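Local atomic coordinates of beta-galactosidase (Bacillus circulans, PDB entry 4MAD), a protein that probably hydrolyses terminal non-reducing beta-D-galactose residues in beta-D-galactosides, as a member of glycoside hydrolase family 35. Residues A[20-24]-A[240-244]; A[37-41]-A[84-90]; A[179-183]-A[211-215]; A[263-269]-A[328-332]. All blocks are in the same frame, centred on the assembly; numbering follows the deposited sequence.

Interaction 1 of 4, residues A[20-24]-A[240-244]; sequences YDDSF and NAPLM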
loop_
_atom_site.group_PDB
_atom_site.type_symbol
_atom_site.label_atom_id
_atom_site.label_comp_id
_atom_site.label_asym_id
_atom_site.label_seq_id
_atom_site.Cartn_x
_atom_site.Cartn_y
_atom_site.Cartn_z
ATOM N N TYR A 20 23.305 -1.736 22.775
ATOM C CA TYR A 20 24.541 -1.489 22.100
ATOM C C TYR A 20 25.521 -0.577 22.747
ATOM O O TYR A 20 25.164 0.398 23.347
ATOM C CB TYR A 20 24.333 -0.742 20.770
ATOM C CG TYR A 20 23.757 0.621 20.882
ATOM C CD1 TYR A 20 24.554 1.739 20.993
ATOM C CD2 TYR A 20 22.415 0.801 20.865
ATOM C CE1 TYR A 20 24.011 2.981 21.076
ATOM C CE2 TYR A 20 21.864 2.019 20.994
ATOM C CZ TYR A 20 22.669 3.110 21.096
ATOM O OH TYR A 20 22.125 4.292 21.195
ATOM N N ASP A 21 26.777 -0.899 22.575
ATOM C CA ASP A 21 27.733 0.086 22.936
ATOM C C ASP A 21 28.723 0.700 21.963
ATOM O O ASP A 21 28.726 1.883 21.741
ATOM C CB ASP A 21 28.754 -0.406 23.913
ATOM C CG ASP A 21 29.251 -1.749 23.588
ATOM O OD1 ASP A 21 29.714 -1.987 22.469
ATOM O OD2 ASP A 21 29.198 -2.577 24.491
ATOM N N ASP A 22 29.414 -0.207 21.283
ATOM C CA ASP A 22 30.229 0.108 20.147
ATOM C C ASP A 22 29.478 -0.631 19.059
ATOM O O ASP A 22 29.518 -0.282 17.904
ATOM C CB ASP A 22 31.575 -0.556 20.303
ATOM C CG ASP A 22 32.671 0.314 19.882
ATOM O OD1 ASP A 22 33.154 1.080 20.716
ATOM O OD2 ASP A 22 33.058 0.244 18.708
ATOM N N SER A 23 28.861 -1.710 19.479
ATOM C CA SER A 23 28.250 -2.633 18.587
ATOM C C SER A 23 26.976 -3.171 19.206
ATOM O O SER A 23 26.811 -3.036 20.367
ATOM C CB SER A 23 29.255 -3.717 18.306
ATOM O OG SER A 23 28.906 -4.865 18.962
ATOM N N PHE A 24 26.074 -3.746 18.421
ATOM C CA PHE A 24 24.854 -4.296 18.980
ATOM C C PHE A 24 25.220 -5.465 19.866
ATOM O O PHE A 24 26.118 -6.164 19.576
ATOM C CB PHE A 24 23.877 -4.774 17.904
ATOM C CG PHE A 24 23.261 -3.670 17.101
ATOM C CD1 PHE A 24 22.374 -2.821 17.648
ATOM C CD2 PHE A 24 23.577 -3.490 15.807
ATOM C CE1 PHE A 24 21.811 -1.815 16.933
ATOM C CE2 PHE A 24 23.018 -2.473 15.101
ATOM C CZ PHE A 24 22.124 -1.658 15.683
ATOM N N ASN A 240 29.591 7.370 17.772
ATOM C CA ASN A 240 30.076 6.110 18.328
ATOM C C ASN A 240 29.236 4.835 18.188
ATOM O O ASN A 240 29.742 3.758 18.190
ATOM C CB ASN A 240 30.409 6.309 19.786
ATOM C CG ASN A 240 31.395 7.401 19.997
ATOM O OD1 ASN A 240 32.357 7.486 19.314
ATOM N ND2 ASN A 240 31.117 8.266 20.917
ATOM N N ALA A 241 27.941 5.023 18.042
ATOM C CA ALA A 241 26.981 3.971 18.017
ATOM C C ALA A 241 27.087 3.133 16.748
ATOM O O ALA A 241 27.657 3.562 15.804
ATOM C CB ALA A 241 25.650 4.502 18.185
ATOM N N PRO A 242 26.554 1.925 16.792
ATOM C CA PRO A 242 26.711 0.995 15.687
ATOM C C PRO A 242 26.029 1.544 14.475
ATOM O O PRO A 242 25.115 2.287 14.624
ATOM C CB PRO A 242 25.972 -0.246 16.153
ATOM C CG PRO A 242 25.458 0.028 17.409
ATOM C CD PRO A 242 26.010 1.244 17.960
ATOM N N LEU A 243 26.478 1.159 13.307
ATOM C CA LEU A 243 25.920 1.671 12.069
ATOM C C LEU A 243 24.861 0.741 11.505
ATOM O O LEU A 243 25.141 -0.378 11.308
ATOM C CB LEU A 243 27.018 1.806 11.048
ATOM C CG LEU A 243 28.257 2.619 11.376
ATOM C CD1 LEU A 243 29.318 2.504 10.292
ATOM C CD2 LEU A 243 27.854 4.050 11.572
ATOM N N MET A 244 23.651 1.218 11.262
ATOM C CA MET A 244 22.639 0.396 10.633
ATOM C C MET A 244 21.905 1.082 9.471
ATOM O O MET A 244 21.460 2.147 9.603
ATOM C CB MET A 244 21.611 -0.097 11.622
ATOM C CG MET A 244 20.716 -1.103 11.010
ATOM S SD MET A 244 19.876 -2.015 12.250
ATOM C CE MET A 244 19.112 -3.234 11.327
#

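Interaction 2 of 4, residues A[37-41]-A[84-90]; sequences AMHYF and IADIVRF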
loop_
_atom_site.group_PDB
_atom_site.type_symbol
_atom_site.label_atom_id
_atom_site.label_comp_id
_atom_site.label_asym_id
_atom_site.label_seq_id
_atom_site.Cartn_x
_atom_site.Cartn_y
_atom_site.Cartn_z
ATOM N N ALA A 37 12.905 -6.910 5.259
ATOM C CA ALA A 37 11.549 -6.372 5.332
ATOM C C ALA A 37 10.503 -7.252 4.639
ATOM O O ALA A 37 10.650 -7.618 3.511
ATOM C CB ALA A 37 11.504 -5.012 4.775
ATOM N N MET A 38 9.485 -7.595 5.403
ATOM C CA MET A 38 8.314 -8.231 4.895
ATOM C C MET A 38 7.086 -7.698 5.635
ATOM O O MET A 38 7.068 -7.667 6.806
ATOM C CB MET A 38 8.387 -9.736 5.063
ATOM C CG MET A 38 7.164 -10.430 4.661
ATOM S SD MET A 38 7.185 -12.228 4.940
ATOM C CE MET A 38 5.504 -12.596 4.523
ATOM N N HIS A 39 6.084 -7.300 4.901
ATOM C CA HIS A 39 4.896 -6.726 5.510
ATOM C C HIS A 39 3.758 -7.728 5.590
ATOM O O HIS A 39 3.346 -8.249 4.604
ATOM C CB HIS A 39 4.428 -5.582 4.652
ATOM C CG HIS A 39 5.414 -4.484 4.510
ATOM N ND1 HIS A 39 6.495 -4.341 5.338
ATOM C CD2 HIS A 39 5.506 -3.490 3.599
ATOM C CE1 HIS A 39 7.195 -3.295 4.959
ATOM N NE2 HIS A 39 6.629 -2.783 3.891
ATOM N N TYR A 40 3.238 -7.970 6.769
ATOM C CA TYR A 40 2.235 -9.000 6.893
ATOM C C TYR A 40 1.063 -8.694 5.957
ATOM O O TYR A 40 0.425 -9.566 5.486
ATOM C CB TYR A 40 1.754 -9.187 8.340
ATOM C CG TYR A 40 1.298 -7.936 8.978
ATOM C CD1 TYR A 40 -0.022 -7.644 9.078
ATOM C CD2 TYR A 40 2.179 -7.068 9.477
ATOM C CE1 TYR A 40 -0.447 -6.458 9.620
ATOM C CE2 TYR A 40 1.768 -5.881 10.051
ATOM C CZ TYR A 40 0.439 -5.562 10.101
ATOM O OH TYR A 40 0.020 -4.407 10.645
ATOM N N PHE A 41 0.824 -7.417 5.737
ATOM C CA PHE A 41 -0.399 -6.953 5.086
ATOM C C PHE A 41 -0.316 -7.061 3.600
ATOM O O PHE A 41 -1.239 -6.744 2.919
ATOM C CB PHE A 41 -0.793 -5.572 5.526
ATOM C CG PHE A 41 0.330 -4.565 5.576
ATOM C CD1 PHE A 41 0.614 -3.795 4.485
ATOM C CD2 PHE A 41 1.085 -4.382 6.708
ATOM C CE1 PHE A 41 1.549 -2.859 4.561
ATOM C CE2 PHE A 41 2.038 -3.462 6.744
ATOM C CZ PHE A 41 2.272 -2.710 5.668
ATOM N N ILE A 84 -5.621 -11.322 7.215
ATOM C CA ILE A 84 -4.398 -10.749 6.738
ATOM C C ILE A 84 -3.887 -9.699 7.714
ATOM O O ILE A 84 -2.767 -9.313 7.667
ATOM C CB ILE A 84 -4.496 -10.171 5.313
ATOM C CG1 ILE A 84 -3.122 -10.115 4.671
ATOM C CG2 ILE A 84 -5.015 -8.855 5.337
ATOM C CD1 ILE A 84 -3.161 -9.756 3.278
ATOM N N ALA A 85 -4.758 -9.245 8.585
ATOM C CA ALA A 85 -4.414 -8.272 9.593
ATOM C C ALA A 85 -3.957 -8.866 10.949
ATOM O O ALA A 85 -3.792 -8.139 11.861
ATOM C CB ALA A 85 -5.532 -7.355 9.819
ATOM N N ASP A 86 -3.786 -10.180 11.047
ATOM C CA ASP A 86 -3.461 -10.776 12.309
ATOM C C ASP A 86 -1.967 -10.648 12.492
ATOM O O ASP A 86 -1.241 -11.542 12.213
ATOM C CB ASP A 86 -3.844 -12.237 12.312
ATOM C CG ASP A 86 -3.918 -12.832 13.716
ATOM O OD1 ASP A 86 -3.270 -12.372 14.610
ATOM O OD2 ASP A 86 -4.619 -13.773 13.889
ATOM N N ILE A 87 -1.524 -9.505 12.954
ATOM C CA ILE A 87 -0.130 -9.258 13.175
ATOM C C ILE A 87 0.427 -10.164 14.243
ATOM O O ILE A 87 1.520 -10.631 14.142
ATOM C CB ILE A 87 0.123 -7.789 13.430
ATOM C CG1 ILE A 87 1.588 -7.487 13.392
ATOM C CG2 ILE A 87 -0.487 -7.347 14.688
ATOM C CD1 ILE A 87 1.852 -6.095 13.643
ATOM N N VAL A 88 -0.384 -10.498 15.215
ATOM C CA VAL A 88 0.106 -11.425 16.192
ATOM C C VAL A 88 0.518 -12.796 15.576
ATOM O O VAL A 88 1.563 -13.303 15.848
ATOM C CB VAL A 88 -0.886 -11.560 17.311
ATOM C CG1 VAL A 88 -0.505 -12.625 18.261
ATOM C CG2 VAL A 88 -0.993 -10.273 18.038
ATOM N N ARG A 89 -0.292 -13.341 14.706
ATOM C CA ARG A 89 0.010 -14.584 14.059
ATOM C C ARG A 89 1.273 -14.443 13.230
ATOM O O ARG A 89 2.087 -15.297 13.233
ATOM C CB ARG A 89 -1.151 -14.979 13.191
ATOM C CG ARG A 89 -0.945 -16.273 12.414
ATOM C CD ARG A 89 -2.062 -16.536 11.431
ATOM N NE ARG A 89 -1.712 -17.595 10.503
ATOM C CZ ARG A 89 -2.509 -18.081 9.588
ATOM N NH1 ARG A 89 -3.720 -17.606 9.444
ATOM N NH2 ARG A 89 -2.077 -19.066 8.822
ATOM N N PHE A 90 1.410 -13.323 12.546
ATOM C CA PHE A 90 2.546 -13.162 11.684
ATOM C C PHE A 90 3.812 -13.189 12.505
ATOM O O PHE A 90 4.722 -13.901 12.208
ATOM C CB PHE A 90 2.431 -11.847 10.922
ATOM C CG PHE A 90 3.683 -11.468 10.180
ATOM C CD1 PHE A 90 3.990 -12.034 9.001
ATOM C CD2 PHE A 90 4.530 -10.529 10.661
ATOM C CE1 PHE A 90 5.103 -11.702 8.343
ATOM C CE2 PHE A 90 5.649 -10.206 9.993
ATOM C CZ PHE A 90 5.924 -10.776 8.856
#

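Interaction 3 of 4, residues A[179-183]-A[211-215]; sequences QKYLQ and GGMIE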
loop_
_atom_site.group_PDB
_atom_site.type_symbol
_atom_site.label_atom_id
_atom_site.label_comp_id
_atom_site.label_asym_id
_atom_site.label_seq_id
_atom_site.Cartn_x
_atom_site.Cartn_y
_atom_site.Cartn_z
ATOM N N GLN A 179 9.933 18.549 17.445
ATOM C CA GLN A 179 10.567 17.816 18.510
ATOM C C GLN A 179 9.630 17.456 19.638
ATOM O O GLN A 179 9.714 16.406 20.187
ATOM C CB GLN A 179 11.914 18.433 18.914
ATOM C CG GLN A 179 12.733 17.641 19.905
ATOM C CD GLN A 179 13.473 16.456 19.344
ATOM O OE1 GLN A 179 13.698 16.337 18.158
ATOM N NE2 GLN A 179 13.884 15.592 20.226
ATOM N N LYS A 180 8.697 18.329 19.939
ATOM C CA LYS A 180 7.746 18.014 20.948
ATOM C C LYS A 180 6.947 16.801 20.534
ATOM O O LYS A 180 6.655 15.983 21.332
ATOM C CB LYS A 180 6.800 19.173 21.195
ATOM C CG LYS A 180 7.308 20.202 22.131
ATOM C CD LYS A 180 6.210 21.135 22.616
ATOM C CE LYS A 180 5.364 20.528 23.717
ATOM N NZ LYS A 180 5.692 20.948 25.117
ATOM N N TYR A 181 6.566 16.745 19.280
ATOM C CA TYR A 181 5.854 15.582 18.774
ATOM C C TYR A 181 6.687 14.304 18.876
ATOM O O TYR A 181 6.217 13.319 19.332
ATOM C CB TYR A 181 5.528 15.805 17.315
ATOM C CG TYR A 181 5.074 14.590 16.514
ATOM C CD1 TYR A 181 4.114 13.755 16.962
ATOM C CD2 TYR A 181 5.591 14.328 15.292
ATOM C CE1 TYR A 181 3.711 12.680 16.209
ATOM C CE2 TYR A 181 5.207 13.266 14.568
ATOM C CZ TYR A 181 4.266 12.447 15.016
ATOM O OH TYR A 181 3.899 11.416 14.263
ATOM N N LEU A 182 7.939 14.365 18.453
ATOM C CA LEU A 182 8.781 13.192 18.503
ATOM C C LEU A 182 8.983 12.703 19.944
ATOM O O LEU A 182 8.942 11.556 20.221
ATOM C CB LEU A 182 10.118 13.472 17.868
ATOM C CG LEU A 182 10.137 13.680 16.367
ATOM C CD1 LEU A 182 11.509 14.044 15.861
ATOM C CD2 LEU A 182 9.628 12.497 15.674
ATOM N N GLN A 183 9.196 13.640 20.844
ATOM C CA GLN A 183 9.358 13.332 22.236
ATOM C C GLN A 183 8.128 12.735 22.830
ATOM O O GLN A 183 8.194 11.833 23.582
ATOM C CB GLN A 183 9.888 14.528 23.027
ATOM C CG GLN A 183 11.277 14.889 22.618
ATOM C CD GLN A 183 11.933 15.909 23.467
ATOM O OE1 GLN A 183 11.513 16.159 24.537
ATOM N NE2 GLN A 183 12.964 16.525 22.958
ATOM N N GLY A 211 16.026 17.160 11.675
ATOM C CA GLY A 211 14.608 17.067 11.907
ATOM C C GLY A 211 14.091 15.828 12.580
ATOM O O GLY A 211 13.148 15.859 13.305
ATOM N N GLY A 212 14.671 14.701 12.198
ATOM C CA GLY A 212 14.180 13.427 12.646
ATOM C C GLY A 212 14.753 12.705 13.855
ATOM O O GLY A 212 14.156 11.804 14.305
ATOM N N MET A 213 15.938 13.079 14.318
ATOM C CA MET A 213 16.519 12.452 15.490
ATOM C C MET A 213 15.813 12.938 16.745
ATOM O O MET A 213 15.360 14.059 16.803
ATOM C CB MET A 213 18.019 12.674 15.564
ATOM C CG MET A 213 18.776 12.220 14.371
ATOM S SD MET A 213 20.552 12.467 14.456
ATOM C CE MET A 213 20.860 11.698 15.993
ATOM N N ILE A 214 15.713 12.048 17.712
ATOM C CA ILE A 214 15.177 12.326 19.005
ATOM C C ILE A 214 16.240 12.192 20.123
ATOM O O ILE A 214 17.012 11.290 20.146
ATOM C CB ILE A 214 14.004 11.442 19.369
ATOM C CG1 ILE A 214 13.091 11.189 18.180
ATOM C CG2 ILE A 214 13.238 12.083 20.444
ATOM C CD1 ILE A 214 12.050 10.211 18.432
ATOM N N GLU A 215 16.224 13.130 21.050
ATOM C CA GLU A 215 17.181 13.097 22.083
ATOM C C GLU A 215 16.990 11.792 22.807
ATOM O O GLU A 215 15.919 11.407 23.134
ATOM C CB GLU A 215 16.988 14.280 23.037
ATOM C CG GLU A 215 17.929 14.318 24.170
ATOM C CD GLU A 215 19.401 14.408 23.760
ATOM O OE1 GLU A 215 19.750 13.999 22.661
ATOM O OE2 GLU A 215 20.225 14.871 24.567
#

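Interaction 4 of 4, residues A[263-269]-A[328-332]; sequences RSAESVV and KFYAV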
loop_
_atom_site.group_PDB
_atom_site.type_symbol
_atom_site.label_atom_id
_atom_site.label_comp_id
_atom_site.label_asym_id
_atom_site.label_seq_id
_atom_site.Cartn_x
_atom_site.Cartn_y
_atom_site.Cartn_z
ATOM N N ARG A 263 16.997 -3.813 -10.344
ATOM C CA ARG A 263 18.395 -3.566 -10.068
ATOM C C ARG A 263 19.115 -4.902 -10.007
ATOM O O ARG A 263 18.624 -5.785 -9.379
ATOM C CB ARG A 263 18.485 -2.813 -8.752
ATOM C CG ARG A 263 19.866 -2.495 -8.304
ATOM C CD ARG A 263 19.848 -1.602 -7.109
ATOM N NE ARG A 263 21.149 -1.275 -6.577
ATOM C CZ ARG A 263 21.343 -0.571 -5.486
ATOM N NH1 ARG A 263 20.310 -0.114 -4.820
ATOM N NH2 ARG A 263 22.559 -0.300 -5.082
ATOM N N SER A 264 20.274 -5.024 -10.646
ATOM C CA SER A 264 20.976 -6.287 -10.753
ATOM C C SER A 264 21.560 -6.797 -9.459
ATOM O O SER A 264 21.847 -6.050 -8.625
ATOM C CB SER A 264 22.138 -6.190 -11.715
ATOM O OG SER A 264 23.081 -5.320 -11.237
ATOM N N ALA A 265 21.762 -8.086 -9.381
ATOM C CA ALA A 265 22.378 -8.696 -8.235
ATOM C C ALA A 265 23.768 -8.113 -8.046
ATOM O O ALA A 265 24.147 -7.773 -6.973
ATOM C CB ALA A 265 22.462 -10.098 -8.449
ATOM N N GLU A 266 24.458 -7.872 -9.142
ATOM C CA GLU A 266 25.805 -7.354 -9.079
ATOM C C GLU A 266 25.803 -6.014 -8.401
ATOM O O GLU A 266 26.590 -5.723 -7.564
ATOM C CB GLU A 266 26.336 -7.175 -10.477
ATOM C CG GLU A 266 26.769 -8.449 -11.106
ATOM C CD GLU A 266 25.683 -9.194 -11.902
ATOM O OE1 GLU A 266 24.517 -8.905 -11.778
ATOM O OE2 GLU A 266 26.048 -10.084 -12.661
ATOM N N SER A 267 24.851 -5.211 -8.786
ATOM C CA SER A 267 24.709 -3.897 -8.180
ATOM C C SER A 267 24.374 -3.975 -6.688
ATOM O O SER A 267 25.006 -3.390 -5.902
ATOM C CB SER A 267 23.640 -3.044 -8.870
ATOM O OG SER A 267 23.438 -1.834 -8.245
ATOM N N VAL A 268 23.423 -4.807 -6.353
ATOM C CA VAL A 268 23.054 -4.956 -4.983
ATOM C C VAL A 268 24.223 -5.432 -4.144
ATOM O O VAL A 268 24.470 -4.945 -3.113
ATOM C CB VAL A 268 21.945 -5.932 -4.872
ATOM C CG1 VAL A 268 21.727 -6.339 -3.480
ATOM C CG2 VAL A 268 20.758 -5.327 -5.417
ATOM N N VAL A 269 24.964 -6.383 -4.652
ATOM C CA VAL A 269 26.111 -6.918 -3.908
ATOM C C VAL A 269 27.130 -5.823 -3.630
ATOM O O VAL A 269 27.676 -5.723 -2.584
ATOM C CB VAL A 269 26.753 -8.082 -4.643
ATOM C CG1 VAL A 269 28.142 -8.308 -4.220
ATOM C CG2 VAL A 269 25.951 -9.286 -4.540
ATOM N N LYS A 328 18.895 -12.622 -7.157
ATOM C CA LYS A 328 19.328 -11.735 -6.121
ATOM C C LYS A 328 19.431 -12.483 -4.803
ATOM O O LYS A 328 20.380 -12.343 -4.090
ATOM C CB LYS A 328 18.336 -10.621 -5.961
ATOM C CG LYS A 328 18.868 -9.391 -6.354
ATOM C CD LYS A 328 18.020 -8.249 -5.893
ATOM C CE LYS A 328 17.751 -7.391 -7.032
ATOM N NZ LYS A 328 16.972 -6.288 -6.548
ATOM N N PHE A 329 18.481 -13.361 -4.551
ATOM C CA PHE A 329 18.450 -14.108 -3.314
ATOM C C PHE A 329 19.724 -14.944 -3.134
ATOM O O PHE A 329 20.351 -14.852 -2.140
ATOM C CB PHE A 329 17.253 -15.036 -3.356
ATOM C CG PHE A 329 17.139 -16.019 -2.202
ATOM C CD1 PHE A 329 16.264 -15.808 -1.180
ATOM C CD2 PHE A 329 17.849 -17.168 -2.182
ATOM C CE1 PHE A 329 16.152 -16.703 -0.167
ATOM C CE2 PHE A 329 17.702 -18.056 -1.150
ATOM C CZ PHE A 329 16.854 -17.811 -0.168
ATOM N N TYR A 330 20.101 -15.692 -4.152
ATOM C CA TYR A 330 21.343 -16.462 -4.075
ATOM C C TYR A 330 22.581 -15.584 -3.935
ATOM O O TYR A 330 23.496 -15.899 -3.261
ATOM C CB TYR A 330 21.456 -17.414 -5.249
ATOM C CG TYR A 330 20.434 -18.510 -5.183
ATOM C CD1 TYR A 330 20.507 -19.491 -4.221
ATOM C CD2 TYR A 330 19.387 -18.546 -6.037
ATOM C CE1 TYR A 330 19.587 -20.484 -4.155
ATOM C CE2 TYR A 330 18.490 -19.516 -5.986
ATOM C CZ TYR A 330 18.573 -20.488 -5.046
ATOM O OH TYR A 330 17.625 -21.430 -5.037
ATOM N N ALA A 331 22.576 -14.480 -4.638
ATOM C CA ALA A 331 23.692 -13.581 -4.640
ATOM C C ALA A 331 23.952 -12.982 -3.247
ATOM O O ALA A 331 25.073 -12.909 -2.806
ATOM C CB ALA A 331 23.476 -12.498 -5.632
ATOM N N VAL A 332 22.877 -12.550 -2.613
ATOM C CA VAL A 332 22.859 -12.054 -1.268
ATOM C C VAL A 332 23.233 -13.120 -0.221
ATOM O O VAL A 332 23.958 -12.876 0.681
ATOM C CB VAL A 332 21.484 -11.449 -0.942
ATOM C CG1 VAL A 332 21.311 -11.235 0.483
ATOM C CG2 VAL A 332 21.287 -10.211 -1.680
#

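Interaction 1 of 4, residues A[20-24]-A[240-244]
Tyr-20 and Phe-24 both pack on Pro-242, where the chain is about to enter strand 244-249, the seventh strand of the (beta/alpha)8 barrel. The contact illustrates how a proline can be held by two aromatic side chains without hydrogen bonds between the segments. Tyr-20 can be followed outward. Its CB lies 3.6 Å from CG of Pro-242. The ring carbon CG comes next, meeting CD of Pro-242, and CD1 presses closest on that same CD, at 3.4 Å. One atom further, CE1 passes to CB of Ala-241, 3.7 Å away. A chi1 of 63°, with CG lodged between the backbone N and the carbonyl carbon, turns the ring across the pyrrolidine at about a right angle. Beyond this contact, Tyr-20 also meets the ring of Phe-218.

Phe-24 offers a ring face instead. CG of Pro-242 stands 4.0 Å from the centroid of its ring, only 5° off the normal, a clear CH-pi contact, and CB of Pro-242 sits above CE2. The turn that brings both aromatic residues to the proline is braced by an Asx turn, in which OD1 of Asp-21 accepts from N of Ser-23 at 3.1 Å. Past the proline, the extended side chain of Met-244 makes an oblique Met-aromatic contact, its SD lying 4.1 Å from CZ of Phe-24.

Interaction 2 of 4, residues A[37-41]-A[84-90]
Ile-84 opens the second segment by meeting both Tyr-40 and Phe-41. Its carbonyl O lies in the plane of the Tyr-40 ring, at the edge, 3.5 Å from CD1. This buried oxygen has no hydrogen-bonding partner in the model. The side chain of Ile-84 lies along the backbone of residues 40-41, with its CD1 3.6 Å from O of Phe-41. Ala-85 adds its CA at the same ring's edge. Asp-86 then caps the helix that follows, OD1 accepting from N of Arg-89 from above the carboxylate plane.

Ile-87, the first helical residue, lays CG1 over a face of the Tyr-40 ring, 3.7 Å above the plane and offset toward the rim. CD2 of Phe-41 covers the centre of the opposite face at 3.6 Å. The ring reaches this sandwich because CG of Tyr-40 sits between its own backbone N and carbonyl carbon (chi1 53°). One turn on, Phe-90 offers a face to CB of Tyr-40, 3.5 Å above its plane, while SD of Met-38 makes a Met-aromatic contact at the edge and CE of Met-38 lies 3.9 Å from CE1 of Phe-90. The tyrosine ring is further fixed by its OH, which is hydrogen-bonded to His-72 and to N of Ala-68. Replacing this tyrosine by an alanine would probably open a gap between Ile-87 and Phe-41 and leave His-72 and N of Ala-68 without their hydroxyl partner.

Such packing belongs to the catalytic end of a TIM barrel, where the chain leaving the first strand, 34-38, meets the capped start of helix 87-97, which follows the second strand.

Interaction 3 of 4, residues A[179-183]-A[211-215]
Leu-182 and Ile-214 face each other across the contact, and the two branches of Ile-214 go to different partners. CB of Leu-182 is met by CG1 of Ile-214 at 3.8 Å, and CD1 of the isoleucine lies equally close to that CB and to O of Leu-182. The other branch turns elsewhere: with CG1 beside the backbone N (chi1 -39°), CG2, anti to that N, is directed at the next residue of the helix, 4.1 Å from CG of Gln-183. The side chains of Gln-183 and Ile-214 slide past each other in opposite directions. Putting an alanine in place of the isoleucine would remove CG2 and the CG1-CD1 arm, and is likely to open a gap beside Leu-182 and deprive CG of Gln-183 of its apolar neighbour. Gln-179 crosses Ile-214 obliquely instead, its chain bent at chi2 (78°), which carries its amide group beside the backbone of residues 213-215.

Leu-182 has a second task. Its CD1, beside CG1 of Ile-214, also meets the last turn of helix 206-212, lying 3.5 Å from O of Gly-211 and 3.8 Å from O of Gly-212.

Nearby, Tyr-172 touches Leu-182, and Ile-168 touches Ile-214. The contact is a packing step of the (beta/alpha)8 barrel: helix 179-192, which follows the fourth strand, is laid against the link from helix 206-212 to the sixth strand, 218-223, near the predicted proton donor Glu-171.

Interaction 4 of 4, residues A[263-269]-A[328-332]
Arg-263, whose backbone O faces Lys-328, has a guanidinium group with Ser-267 at its edge: NE donates to OG of Ser-267 at 2.9 Å, the oxygen only 9° out of the guanidinium plane, and CB of Ser-267 also lies in plane. NH1 finds O of Gly-224. On the other helix, CD2 of Phe-329 covers one face of the Tyr-330 ring, at 4.0 Å over its centre, remote from the interface.

The interface itself combines close alanine packing with the long aliphatic chain of Lys-328. CB of Ala-265 meets CB of Ala-331 at 3.8 Å, and CG2 of Val-269 lies 4.2 Å from that same Ala-331 CB. Lys-328 crosses Val-268 at about a right angle, its CD and CE both 4.0 Å from CG2 of Val-268. A bend at chi3 (-129°) brings its NZ to a salt bridge with Asp-316 and a hydrogen bond to O of His-250. Ser-264 caps the first helix, OG accepting from N of Ser-267.

The axes of the short segments 265-269 and 328-332 approach to 9.4 Å and cross at -34°. They belong to the helices following barrel strands 244-249 and 281-284, and Val-332 continues the packing onto Cys-58 of helix 48-58.

All four contacts belong to the barrel domain, with interaction 1 at the entry end of the strands and interaction 2 at the exit end. Interaction 1 ties the chain before the first strand to the entry of the seventh, so that interactions 2 and 3 fall, in that order, within the intervening sequence; interaction 4 comes afterwards. None touches another. The centres of interactions 1 and 3 are about 20 Å apart, those of interactions 3 and 4 about 35 Å. Helix 48-58 lies beside both interaction 2, through Trp-48, and interaction 4, through Cys-58. Joining residues far apart in sequence, these contacts lie in the barrel that carries the predicted catalytic pair, Glu-171 and Glu-247.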